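PDB 6A0W: lipase, which probably hydrolyses ester bonds of triacylglycerols, as a class 3 lipase of the alpha/beta-hydrolase fold. Local coordinates for residues G92-S97 against K101-T106; T45-V50 against D163-V168; T63-D66 against C70-Y73; Q177-G182 against N210-Y215; R57-G62 against G77-T82. All coordinates share one frame; numbering follows the deposited sequence.

Interaction 1. Residues G92-S97 against K101-T106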
# COMPACT_ATOMS: atom_id res chain seq x y z
N GLY A 92 -7.63 7.93 7.20
CA GLY A 92 -7.57 8.13 5.78
C GLY A 92 -8.29 9.37 5.35
O GLY A 92 -8.85 10.13 6.16
N PHE A 93 -8.24 9.59 4.05
CA PHE A 93 -8.83 10.74 3.46
C PHE A 93 -9.20 10.50 2.00
O PHE A 93 -8.69 9.58 1.37
CB PHE A 93 -7.91 11.96 3.59
CG PHE A 93 -6.61 11.86 2.84
CD1 PHE A 93 -6.52 12.25 1.51
CD2 PHE A 93 -5.43 11.65 3.53
CE1 PHE A 93 -5.31 12.21 0.85
CE2 PHE A 93 -4.20 11.64 2.88
CZ PHE A 93 -4.13 11.94 1.54
N ILE A 94 -10.03 11.40 1.47
CA ILE A 94 -10.34 11.46 0.08
C ILE A 94 -9.90 12.87 -0.29
O ILE A 94 -10.29 13.84 0.36
CB ILE A 94 -11.87 11.41 -0.17
CG1 ILE A 94 -12.51 10.15 0.43
CG2 ILE A 94 -12.18 11.60 -1.64
CD1 ILE A 94 -11.82 8.90 0.03
N LEU A 95 -9.28 12.97 -1.45
CA LEU A 95 -8.72 14.19 -1.96
C LEU A 95 -8.98 14.23 -3.46
O LEU A 95 -8.85 13.22 -4.16
CB LEU A 95 -7.21 14.20 -1.71
CG LEU A 95 -6.41 15.40 -2.22
CD1 LEU A 95 -6.43 16.46 -1.12
CD2 LEU A 95 -4.98 14.94 -2.50
N ARG A 96 -9.29 15.41 -3.98
CA ARG A 96 -9.45 15.57 -5.40
C ARG A 96 -8.45 16.59 -5.95
O ARG A 96 -8.25 17.67 -5.37
CB ARG A 96 -10.88 16.02 -5.72
CG ARG A 96 -11.19 15.92 -7.20
CD ARG A 96 -12.61 16.39 -7.55
NE ARG A 96 -12.64 17.83 -7.65
CZ ARG A 96 -13.07 18.67 -6.71
NH1 ARG A 96 -13.76 18.26 -5.67
NH2 ARG A 96 -12.85 19.97 -6.89
N SER A 97 -7.85 16.22 -7.08
CA SER A 97 -7.06 17.11 -7.91
C SER A 97 -7.78 17.28 -9.24
O SER A 97 -7.84 16.35 -10.07
CB SER A 97 -5.66 16.48 -8.17
OG SER A 97 -4.89 17.26 -9.09
N LYS A 101 -6.94 15.37 -12.66
CA LYS A 101 -8.20 14.63 -12.91
C LYS A 101 -8.17 13.32 -12.11
O LYS A 101 -8.41 12.28 -12.69
CB LYS A 101 -8.39 14.39 -14.41
CG LYS A 101 -8.72 15.64 -15.21
CD LYS A 101 -8.87 15.38 -16.68
CE LYS A 101 -10.30 15.55 -17.16
NZ LYS A 101 -10.58 14.80 -18.41
N THR A 102 -7.92 13.40 -10.82
CA THR A 102 -7.79 12.19 -9.99
C THR A 102 -8.56 12.35 -8.68
O THR A 102 -8.56 13.45 -8.13
CB THR A 102 -6.30 11.93 -9.66
OG1 THR A 102 -5.54 11.73 -10.84
CG2 THR A 102 -6.06 10.76 -8.74
N ILE A 103 -9.22 11.31 -8.26
CA ILE A 103 -9.83 11.25 -6.91
C ILE A 103 -8.93 10.31 -6.11
O ILE A 103 -8.80 9.16 -6.50
CB ILE A 103 -11.28 10.74 -6.95
CG1 ILE A 103 -12.18 11.66 -7.78
CG2 ILE A 103 -11.79 10.55 -5.55
CD1 ILE A 103 -13.39 10.98 -8.33
N TYR A 104 -8.33 10.79 -5.06
CA TYR A 104 -7.41 9.95 -4.27
C TYR A 104 -8.13 9.41 -3.03
O TYR A 104 -8.82 10.15 -2.38
CB TYR A 104 -6.22 10.78 -3.77
CG TYR A 104 -5.29 11.32 -4.82
CD1 TYR A 104 -5.50 12.56 -5.39
CD2 TYR A 104 -4.18 10.61 -5.21
CE1 TYR A 104 -4.62 13.07 -6.32
CE2 TYR A 104 -3.30 11.10 -6.15
CZ TYR A 104 -3.52 12.34 -6.70
OH TYR A 104 -2.66 12.82 -7.63
N VAL A 105 -7.95 8.15 -2.78
CA VAL A 105 -8.44 7.49 -1.55
C VAL A 105 -7.16 7.05 -0.85
O VAL A 105 -6.49 6.22 -1.40
CB VAL A 105 -9.37 6.31 -1.85
CG1 VAL A 105 -9.88 5.70 -0.56
CG2 VAL A 105 -10.53 6.73 -2.72
N THR A 106 -6.84 7.61 0.29
CA THR A 106 -5.56 7.30 0.96
C THR A 106 -5.79 6.75 2.37
O THR A 106 -6.62 7.31 3.06
CB THR A 106 -4.68 8.55 1.01
OG1 THR A 106 -4.54 9.10 -0.30
CG2 THR A 106 -3.31 8.29 1.59
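The ring of F93 lies flat against T106, whose CB stands 3.6 Å from the ring centroid and 18° off its normal, displaced toward the rim. With chi1 at 65°, CG of F93 sits between backbone N and carbonyl carbon, and the ring runs alongside the threonine rather than clear of it. T106 OG1 comes down beside CE1 and CZ of F93 and, though buried, has no polar partner in the model. Y104 uses its ring differently: T102 CG2 of the same strand covers one face, while L95 O lies in plane at the edge and S97 CB approaches the edge 4.0 Å from CE1. L95 CD2 runs alongside, 3.8 Å from Y104 CD1.

Six backbone hydrogen bonds tie 92-97 to 102-106 as an antiparallel beta hairpin, with F93-T106, L95-Y104 and S97-T102 as the hydrogen-bonded pairs. At the turn K101 and T102 both face S97, a G1 bulge, and K101 takes a left-handed backbone conformation there.

The other side of the sheet carries the non-hydrogen-bonded pairs. I94 CD1 reaches V105 CG2 at 3.7 Å, and I94 CG2 meets I103 CG2 at 4.1 Å. Helix 137-160 packs on these three residues. Y104 and T106 instead meet helix 38-53, and the guanidinium of R96 leads away to a salt bridge with D98.

Interaction 2. Residues T45-V50 against D163-V168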
# COMPACT_ATOMS: atom_id res chain seq x y z
N THR A 45 6.66 7.26 -7.26
CA THR A 45 7.13 8.20 -6.27
C THR A 45 5.98 9.10 -5.88
O THR A 45 5.84 9.49 -4.71
CB THR A 45 8.33 9.04 -6.81
OG1 THR A 45 9.44 8.18 -7.03
CG2 THR A 45 8.75 10.09 -5.84
N ASN A 46 5.23 9.55 -6.88
CA ASN A 46 4.20 10.57 -6.63
C ASN A 46 3.06 10.02 -5.71
O ASN A 46 2.67 10.66 -4.73
CB ASN A 46 3.70 11.12 -7.96
CG ASN A 46 4.66 12.20 -8.56
OD1 ASN A 46 4.20 13.26 -8.97
ND2 ASN A 46 5.98 11.96 -8.53
N TYR A 47 2.66 8.78 -5.95
CA TYR A 47 1.68 8.10 -5.13
C TYR A 47 2.22 7.62 -3.78
O TYR A 47 1.46 7.56 -2.80
CB TYR A 47 1.05 6.95 -5.95
CG TYR A 47 0.34 7.44 -7.21
CD1 TYR A 47 -0.35 8.65 -7.21
CD2 TYR A 47 0.34 6.70 -8.38
CE1 TYR A 47 -1.00 9.11 -8.34
CE2 TYR A 47 -0.33 7.14 -9.51
CZ TYR A 47 -1.04 8.31 -9.46
OH TYR A 47 -1.61 8.82 -10.58
N ALA A 48 3.53 7.35 -3.69
CA ALA A 48 4.19 7.17 -2.41
C ALA A 48 4.15 8.44 -1.57
O ALA A 48 4.01 8.40 -0.34
CB ALA A 48 5.62 6.70 -2.58
N GLY A 49 4.30 9.56 -2.24
CA GLY A 49 4.23 10.82 -1.55
C GLY A 49 2.85 11.06 -1.00
O GLY A 49 2.73 11.56 0.12
N VAL A 50 1.82 10.79 -1.81
CA VAL A 50 0.45 10.95 -1.31
C VAL A 50 0.16 10.06 -0.09
O VAL A 50 -0.33 10.49 0.95
CB VAL A 50 -0.58 10.68 -2.42
CG1 VAL A 50 -2.01 10.85 -1.88
CG2 VAL A 50 -0.36 11.63 -3.58
N ASP A 163 -15.33 11.69 -15.36
CA ASP A 163 -14.16 11.43 -16.20
C ASP A 163 -12.86 11.27 -15.39
O ASP A 163 -11.81 11.02 -15.97
CB ASP A 163 -13.97 12.55 -17.23
CG ASP A 163 -14.02 13.97 -16.59
OD1 ASP A 163 -14.75 14.23 -15.57
OD2 ASP A 163 -13.34 14.86 -17.16
N TYR A 164 -12.89 11.45 -14.07
CA TYR A 164 -11.63 11.39 -13.30
C TYR A 164 -11.26 9.94 -12.98
O TYR A 164 -12.12 9.08 -12.85
CB TYR A 164 -11.73 12.19 -12.00
CG TYR A 164 -11.66 13.71 -12.10
CD1 TYR A 164 -12.04 14.37 -13.24
CD2 TYR A 164 -11.32 14.46 -10.98
CE1 TYR A 164 -12.02 15.77 -13.29
CE2 TYR A 164 -11.31 15.84 -11.01
CZ TYR A 164 -11.72 16.50 -12.15
OH TYR A 164 -11.66 17.87 -12.15
N LYS A 165 -9.97 9.66 -12.80
CA LYS A 165 -9.61 8.33 -12.34
C LYS A 165 -9.51 8.30 -10.82
O LYS A 165 -9.28 9.31 -10.20
CB LYS A 165 -8.29 7.91 -12.94
CG LYS A 165 -7.12 8.70 -12.44
CD LYS A 165 -5.88 8.25 -13.18
CE LYS A 165 -4.73 9.19 -12.89
NZ LYS A 165 -3.60 8.78 -13.76
N VAL A 166 -9.66 7.12 -10.25
CA VAL A 166 -9.53 6.91 -8.84
C VAL A 166 -8.24 6.14 -8.54
O VAL A 166 -8.00 5.04 -9.08
CB VAL A 166 -10.75 6.10 -8.33
CG1 VAL A 166 -10.60 5.72 -6.88
CG2 VAL A 166 -12.03 6.90 -8.55
N ILE A 167 -7.41 6.74 -7.68
CA ILE A 167 -6.16 6.15 -7.23
C ILE A 167 -6.31 5.83 -5.76
O ILE A 167 -6.62 6.70 -4.96
CB ILE A 167 -5.00 7.19 -7.35
CG1 ILE A 167 -4.70 7.57 -8.81
CG2 ILE A 167 -3.75 6.67 -6.67
CD1 ILE A 167 -4.02 6.52 -9.67
N VAL A 168 -6.10 4.58 -5.38
CA VAL A 168 -6.17 4.22 -3.97
C VAL A 168 -4.73 3.92 -3.50
O VAL A 168 -4.07 3.08 -4.10
CB VAL A 168 -7.03 2.96 -3.73
CG1 VAL A 168 -7.26 2.79 -2.24
CG2 VAL A 168 -8.36 3.00 -4.49
O HOH W 1 -1.87 6.97 -12.58
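I167 carries the apolar part of the contact, with its two branches spread over the Y47 ring. CG2 stands over the centre of one face, 4.0 Å from the centroid and 12° off the normal, a CH-pi contact. The other branch runs toward the phenol end, where CD1 of I167 lies 3.5 Å from Y47 CZ. The two side chains cross at about a right angle. With chi1 of I167 at -66°, CG1 lies beside the backbone N and CG2 beside the carbonyl carbon, which lets both branches touch the same ring.

The polar part runs through water. Y47 OH and K165 NZ stand 3.8 Å apart and share one water molecule, which lies in the ring plane at the edge of the tyrosine. It is 2.7 Å from Y47 OH and accepts from K165 NZ at 2.8 Å. Beyond CG the lysine is extended, which carries its ammonium to the water that Y47 OH also binds.

Y47 thus sets helix 38-53 against strand 165-171 of the central sheet. Its ring also touches Y104 on the adjoining strand 102-108 and meets the ring of Y200 on strand 197-202, while V168 turns to the other side of the sheet and packs on helix 173-188.

Interaction 3. Residues T63-D66 against C70-Y73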
# COMPACT_ATOMS: atom_id res chain seq x y z
N THR A 63 -7.39 18.19 8.77
CA THR A 63 -8.23 18.49 7.62
C THR A 63 -7.76 19.67 6.83
O THR A 63 -8.57 20.40 6.26
CB THR A 63 -9.69 18.75 8.03
OG1 THR A 63 -10.12 17.70 8.92
CG2 THR A 63 -10.61 18.72 6.81
N LYS A 64 -6.45 19.82 6.73
CA LYS A 64 -5.87 20.80 5.83
C LYS A 64 -4.94 20.10 4.84
O LYS A 64 -4.43 19.01 5.13
CB LYS A 64 -5.11 21.85 6.65
CG LYS A 64 -5.97 22.62 7.67
CD LYS A 64 -5.26 23.85 8.24
CE LYS A 64 -3.89 23.55 8.84
NZ LYS A 64 -3.98 22.62 10.00
N TRP A 65 -4.74 20.71 3.68
CA TRP A 65 -3.83 20.16 2.69
C TRP A 65 -2.70 21.17 2.44
O TRP A 65 -2.62 21.74 1.37
CB TRP A 65 -4.57 19.83 1.40
CG TRP A 65 -3.75 19.01 0.41
CD1 TRP A 65 -3.26 19.43 -0.79
CD2 TRP A 65 -3.37 17.64 0.54
NE1 TRP A 65 -2.59 18.39 -1.43
CE2 TRP A 65 -2.61 17.30 -0.59
CE3 TRP A 65 -3.65 16.66 1.49
CZ2 TRP A 65 -2.13 16.04 -0.79
CZ3 TRP A 65 -3.16 15.39 1.29
CH2 TRP A 65 -2.36 15.11 0.19
N ASP A 66 -1.80 21.33 3.41
CA ASP A 66 -0.71 22.32 3.31
C ASP A 66 0.62 21.74 3.76
O ASP A 66 1.60 22.45 3.88
CB ASP A 66 -1.03 23.62 4.07
CG ASP A 66 -1.37 23.37 5.54
OD1 ASP A 66 -0.94 22.35 6.11
OD2 ASP A 66 -2.13 24.17 6.12
N CYS A 70 2.29 17.21 0.65
CA CYS A 70 0.98 17.56 0.10
C CYS A 70 1.14 18.48 -1.09
O CYS A 70 0.63 18.18 -2.18
CB CYS A 70 0.12 18.27 1.15
SG CYS A 70 -0.31 17.35 2.63
N LEU A 71 1.87 19.58 -0.90
CA LEU A 71 1.92 20.63 -1.93
C LEU A 71 2.92 20.30 -3.01
O LEU A 71 2.72 20.61 -4.17
CB LEU A 71 2.22 22.00 -1.32
CG LEU A 71 1.20 22.55 -0.31
CD1 LEU A 71 1.62 23.95 0.10
CD2 LEU A 71 -0.22 22.56 -0.83
N LYS A 72 3.92 19.52 -2.66
CA LYS A 72 4.82 18.99 -3.65
C LYS A 72 4.11 18.07 -4.64
O LYS A 72 4.38 18.15 -5.81
CB LYS A 72 5.91 18.19 -2.96
CG LYS A 72 6.96 17.65 -3.91
CD LYS A 72 8.17 17.20 -3.12
CE LYS A 72 9.30 16.90 -4.07
NZ LYS A 72 10.55 16.87 -3.28
N TYR A 73 3.36 17.07 -4.17
CA TYR A 73 2.83 16.06 -5.10
C TYR A 73 1.40 16.35 -5.61
O TYR A 73 1.03 15.95 -6.70
CB TYR A 73 2.97 14.64 -4.52
CG TYR A 73 4.41 14.22 -4.32
CD1 TYR A 73 5.23 13.92 -5.43
CD2 TYR A 73 5.00 14.19 -3.04
CE1 TYR A 73 6.57 13.59 -5.26
CE2 TYR A 73 6.34 13.87 -2.87
CZ TYR A 73 7.12 13.59 -3.99
OH TYR A 73 8.44 13.26 -3.85
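W65 and C70 pack together at a small disulfide-closed loop: C67, just before helix 68-73, and C70 in its first turn, with two residues between them (a CxxC sequence), are joined by a disulfide. The cysteine side chain lies flat over one face of the indole. Its SG sits 3.6 Å from the centroid of the six-membered ring and only 11° off the normal, a sulfur-aromatic contact. CB of C70 covers the five-membered ring at the same time, as a CH-pi contact 3.6 Å from that centroid. Both rings of the tryptophan are therefore covered by one short side chain, and the packing is close: C70 CB comes to 3.4 Å from W65 CE2.

Chi1 of W65 is -169°, which carries CG beside its own carbonyl carbon and swings the indole across to the helix. Its rotation is further fixed by the pyrrole nitrogen, since NE1 donates a hydrogen bond to V74 O just past the helix end. Because the disulfide holds SG of C70 to C67, the sulfur that the ring lies on has little freedom to move.

This loop-and-helix unit joins helix 38-53 to strand 78-85, and it packs against the edge region of the central sheet. L95 of strand 90-97 touches the opposite face of the indole, F93 meets it with ring planes at about 65°, and T53 of helix 38-53 touches both W65 and C70. Nearer the surface, L71 leans back over the loop backbone, with CD2 3.4 Å from W65 O and CD1 4.1 Å from D66 O.

Interaction 4. Residues Q177-G182 against N210-Y215. With SO4 (sulfate ion), chain D.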
# COMPACT_ATOMS: atom_id res chain seq x y z
N GLN A 177 -5.40 -1.64 3.62
CA GLN A 177 -6.67 -0.96 3.42
C GLN A 177 -6.88 -0.53 1.97
O GLN A 177 -7.99 -0.62 1.41
CB GLN A 177 -6.77 0.25 4.35
CG GLN A 177 -6.69 -0.09 5.84
CD GLN A 177 -7.81 -1.03 6.23
OE1 GLN A 177 -8.93 -0.77 5.83
NE2 GLN A 177 -7.48 -2.22 6.77
N ALA A 178 -5.80 -0.06 1.35
CA ALA A 178 -5.88 0.36 -0.05
C ALA A 178 -6.37 -0.78 -0.96
O ALA A 178 -7.24 -0.56 -1.80
CB ALA A 178 -4.51 0.87 -0.54
N LEU A 179 -5.79 -1.96 -0.79
CA LEU A 179 -6.10 -3.10 -1.64
C LEU A 179 -7.56 -3.54 -1.38
O LEU A 179 -8.34 -3.72 -2.30
CB LEU A 179 -5.18 -4.25 -1.27
CG LEU A 179 -5.46 -5.55 -1.99
CD1 LEU A 179 -5.38 -5.33 -3.50
CD2 LEU A 179 -4.47 -6.63 -1.57
N LEU A 180 -7.95 -3.55 -0.10
CA LEU A 180 -9.33 -3.94 0.26
C LEU A 180 -10.33 -2.92 -0.25
O LEU A 180 -11.32 -3.28 -0.92
CB LEU A 180 -9.45 -4.16 1.77
CG LEU A 180 -8.68 -5.35 2.36
CD1 LEU A 180 -8.71 -5.36 3.89
CD2 LEU A 180 -9.22 -6.67 1.83
N ALA A 181 -9.95 -1.65 -0.21
CA ALA A 181 -10.80 -0.63 -0.76
C ALA A 181 -10.91 -0.80 -2.27
O ALA A 181 -11.98 -0.56 -2.86
CB ALA A 181 -10.28 0.76 -0.44
N GLY A 182 -9.78 -1.04 -2.92
CA GLY A 182 -9.81 -1.16 -4.38
C GLY A 182 -10.70 -2.32 -4.82
O GLY A 182 -11.45 -2.19 -5.77
N ASN A 210 -4.05 -17.63 -0.92
CA ASN A 210 -3.86 -17.90 -2.36
C ASN A 210 -5.07 -17.50 -3.19
O ASN A 210 -4.99 -16.67 -4.11
CB ASN A 210 -3.54 -19.36 -2.63
CG ASN A 210 -2.18 -19.72 -2.14
OD1 ASN A 210 -1.68 -19.11 -1.20
ND2 ASN A 210 -1.53 -20.66 -2.80
N ALA A 211 -6.24 -17.94 -2.73
CA ALA A 211 -7.46 -17.69 -3.49
C ALA A 211 -7.82 -16.19 -3.57
O ALA A 211 -8.36 -15.71 -4.57
CB ALA A 211 -8.62 -18.52 -2.92
N PHE A 212 -7.52 -15.46 -2.49
CA PHE A 212 -7.73 -14.03 -2.48
C PHE A 212 -6.81 -13.37 -3.53
O PHE A 212 -7.26 -12.52 -4.29
CB PHE A 212 -7.46 -13.45 -1.07
CG PHE A 212 -7.42 -11.93 -1.04
CD1 PHE A 212 -8.58 -11.20 -1.07
CD2 PHE A 212 -6.21 -11.26 -0.94
CE1 PHE A 212 -8.56 -9.81 -1.05
CE2 PHE A 212 -6.17 -9.88 -0.94
CZ PHE A 212 -7.35 -9.16 -0.95
N ALA A 213 -5.57 -13.79 -3.57
CA ALA A 213 -4.56 -13.29 -4.49
C ALA A 213 -4.93 -13.58 -5.95
O ALA A 213 -4.90 -12.67 -6.78
CB ALA A 213 -3.19 -13.89 -4.15
N TYR A 214 -5.43 -14.79 -6.22
CA TYR A 214 -5.89 -15.10 -7.57
C TYR A 214 -7.07 -14.25 -7.95
O TYR A 214 -7.18 -13.79 -9.10
CB TYR A 214 -6.23 -16.58 -7.73
CG TYR A 214 -5.13 -17.51 -7.28
CD1 TYR A 214 -3.79 -17.19 -7.47
CD2 TYR A 214 -5.43 -18.76 -6.75
CE1 TYR A 214 -2.78 -18.07 -7.08
CE2 TYR A 214 -4.44 -19.64 -6.37
CZ TYR A 214 -3.11 -19.27 -6.51
OH TYR A 214 -2.13 -20.15 -6.10
N TYR A 215 -7.97 -14.03 -7.00
CA TYR A 215 -9.11 -13.17 -7.25
C TYR A 215 -8.65 -11.75 -7.61
O TYR A 215 -9.17 -11.10 -8.52
CB TYR A 215 -10.07 -13.13 -6.02
CG TYR A 215 -11.12 -12.05 -6.14
CD1 TYR A 215 -12.13 -12.14 -7.08
CD2 TYR A 215 -11.04 -10.90 -5.39
CE1 TYR A 215 -13.03 -11.10 -7.28
CE2 TYR A 215 -11.89 -9.84 -5.61
CZ TYR A 215 -12.91 -9.95 -6.52
OH TYR A 215 -13.79 -8.89 -6.67
S SO4 D . -3.67 -23.45 -5.33
O1 SO4 D . -3.81 -22.49 -4.21
O2 SO4 D . -2.73 -24.55 -5.00
O3 SO4 D . -5.02 -24.01 -5.59
O4 SO4 D . -3.22 -22.81 -6.59
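L179 and L180 belong to helix 173-188, which starts within the GxSxG sequence, consistent with the nucleophile elbow of an alpha/beta-hydrolase, and here they meet F212 of helix 210-218. The backbones stay well apart, the CA atoms of L180 and F212 10.6 Å from each other, and side chains alone meet. L179 reaches toward F212 from the opposite direction and puts its CD2 methyl at the ring edge, near its plane, 3.7 Å from CE2. L180 comes in at about a right angle, its CD2 lying 4.2 Å from F212 CZ. Chi1 of F212 is 170°, which extends the ring from its own helix until CE2 and CZ meet the two leucine methyls.

Helix 173-188 packs on the alpha/beta-hydrolase sheet, L179 resting on I199 of strand 197-202, and F212 reaches that helix from helix 210-218; Y127 meets the F212 ring edge-to-face. Nothing polar joins the two segments, so the link is a small, buried, wholly apolar one.

On the outward side of helix 210-218, Y214 OH donates a 2.9 Å hydrogen bond to O4 of a sulfate ion, probably taken up from the crystallisation liquor.

Interaction 5. Residues R57-G62 against G77-T82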
# COMPACT_ATOMS: atom_id res chain seq x y z
N ARG A 57 -0.58 14.97 10.94
CA ARG A 57 -1.72 15.30 11.78
C ARG A 57 -2.46 16.50 11.22
O ARG A 57 -3.65 16.65 11.46
CB ARG A 57 -1.32 15.60 13.23
CG ARG A 57 -0.42 14.61 13.94
CD ARG A 57 -1.09 13.31 14.34
NE ARG A 57 -2.29 13.43 15.16
CZ ARG A 57 -3.15 12.42 15.34
NH1 ARG A 57 -2.90 11.22 14.81
NH2 ARG A 57 -4.28 12.61 16.01
N SER A 58 -1.75 17.40 10.56
CA SER A 58 -2.41 18.51 9.87
C SER A 58 -3.41 18.02 8.81
O SER A 58 -4.36 18.73 8.50
CB SER A 58 -1.41 19.44 9.21
OG SER A 58 -0.59 18.73 8.29
N VAL A 59 -3.16 16.85 8.22
CA VAL A 59 -4.08 16.30 7.21
C VAL A 59 -5.19 15.53 7.89
O VAL A 59 -6.37 15.81 7.68
CB VAL A 59 -3.35 15.37 6.23
CG1 VAL A 59 -4.34 14.76 5.26
CG2 VAL A 59 -2.28 16.15 5.45
N VAL A 60 -4.83 14.55 8.72
CA VAL A 60 -5.79 13.85 9.53
C VAL A 60 -5.27 13.86 10.93
O VAL A 60 -4.20 13.29 11.16
CB VAL A 60 -5.98 12.39 9.10
CG1 VAL A 60 -7.20 11.79 9.80
CG2 VAL A 60 -6.17 12.28 7.62
N PRO A 61 -6.00 14.48 11.86
CA PRO A 61 -7.38 14.97 11.65
C PRO A 61 -7.49 16.48 11.39
O PRO A 61 -8.59 17.02 11.32
CB PRO A 61 -8.08 14.60 12.97
CG PRO A 61 -6.98 14.65 13.99
CD PRO A 61 -5.71 14.23 13.29
N GLY A 62 -6.37 17.15 11.12
CA GLY A 62 -6.38 18.59 10.93
C GLY A 62 -7.24 19.05 9.76
O GLY A 62 -7.66 20.22 9.70
N GLY A 77 -4.47 20.09 -4.62
CA GLY A 77 -5.34 19.17 -3.90
C GLY A 77 -6.42 19.86 -3.07
O GLY A 77 -6.16 20.85 -2.41
N LYS A 78 -7.60 19.24 -3.04
CA LYS A 78 -8.72 19.60 -2.15
C LYS A 78 -9.17 18.39 -1.34
O LYS A 78 -9.61 17.36 -1.88
CB LYS A 78 -9.93 20.07 -2.95
CG LYS A 78 -10.13 21.57 -3.02
CD LYS A 78 -9.64 22.17 -4.33
CE LYS A 78 -10.80 22.55 -5.24
NZ LYS A 78 -10.43 22.43 -6.68
N LEU A 79 -9.09 18.51 -0.03
CA LEU A 79 -9.53 17.46 0.85
C LEU A 79 -11.05 17.43 0.82
O LEU A 79 -11.68 18.44 1.05
CB LEU A 79 -9.09 17.74 2.29
CG LEU A 79 -7.74 17.15 2.63
CD1 LEU A 79 -7.36 17.69 4.01
CD2 LEU A 79 -7.75 15.61 2.59
N ILE A 80 -11.63 16.27 0.59
CA ILE A 80 -13.07 16.13 0.56
C ILE A 80 -13.54 15.59 1.89
O ILE A 80 -14.51 16.08 2.43
CB ILE A 80 -13.52 15.18 -0.58
CG1 ILE A 80 -12.89 15.62 -1.91
CG2 ILE A 80 -15.04 15.14 -0.71
CD1 ILE A 80 -13.15 17.07 -2.26
N LYS A 81 -12.77 14.72 2.52
CA LYS A 81 -13.21 14.08 3.74
C LYS A 81 -12.01 13.44 4.39
O LYS A 81 -11.20 12.86 3.69
CB LYS A 81 -14.20 12.97 3.38
CG LYS A 81 -14.78 12.21 4.57
CD LYS A 81 -16.08 12.85 5.00
CE LYS A 81 -16.68 12.25 6.26
NZ LYS A 81 -17.09 10.83 6.11
N THR A 82 -11.94 13.46 5.71
CA THR A 82 -10.98 12.64 6.47
C THR A 82 -11.75 11.78 7.45
O THR A 82 -12.91 12.04 7.67
CB THR A 82 -9.97 13.50 7.24
OG1 THR A 82 -10.63 14.20 8.28
CG2 THR A 82 -9.33 14.54 6.32
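The loop 57-62 comes nearest strand 78-82 where V60 faces T82, their CA atoms 6.1 Å apart, just before the cis peptide that leads into P61. Within the loop, G62 N donates to R57 O at 2.8 Å and closes the turn.

T82 does most of the touching on the strand side. Its CG2 methyl rests on the carbonyl oxygen of V59, 3.5 Å from V59 O, while CB packs on the valine next along, 4.0 Å from V60 CG2. The two side chains slide past one another in opposite directions; both methyls of V60 reach T82 CB, and CG2 also touches the threonine methyl. Chi1 of T82, 68°, sets OG1 between backbone N and carbonyl carbon and turns CG2 to the loop. L79, three residues earlier, adds a looser touch: its CD1 lies 4.4 Å from V59 CG1 and 4.2 Å from V59 O.

Between these two contact residues the strand carries a classic beta bulge, I80 and K81 both facing I94 of strand 90-97. F93 of that strand touches both V59 and L79, so the loop closes over the outer strands of the sheet.

With methyl groups lying on methyls and on one backbone carbonyl, and neither charges nor hydrogen bonds between the segments, what passes directly between them is van der Waals packing, which depends on fit rather than on charge.

Interactions 1, 2 and 5 all reach the central sheet. Strand 78-85 joins 90-97 through I80 N to I94 O at 2.8 Å, and 102-108 joins 165-171 through V105 N to I167 O at 2.9 Å. Interaction 3 bears on interaction 1, where L95 CD2 meets W65 CZ2 at 3.5 Å, and on interaction 5, whose centre is 8 Å away. Interaction 4 lies on the other side of the chain's centre from interaction 3, their centres about 29 Å apart; V168 of interaction 2 touches its helix. S172, H284 and D231 probably form a Ser-His-Asp triad, the serine between strand 165-171 (interaction 2) and helix 173-188 (interaction 4); T106 of interaction 1 lies near without touching.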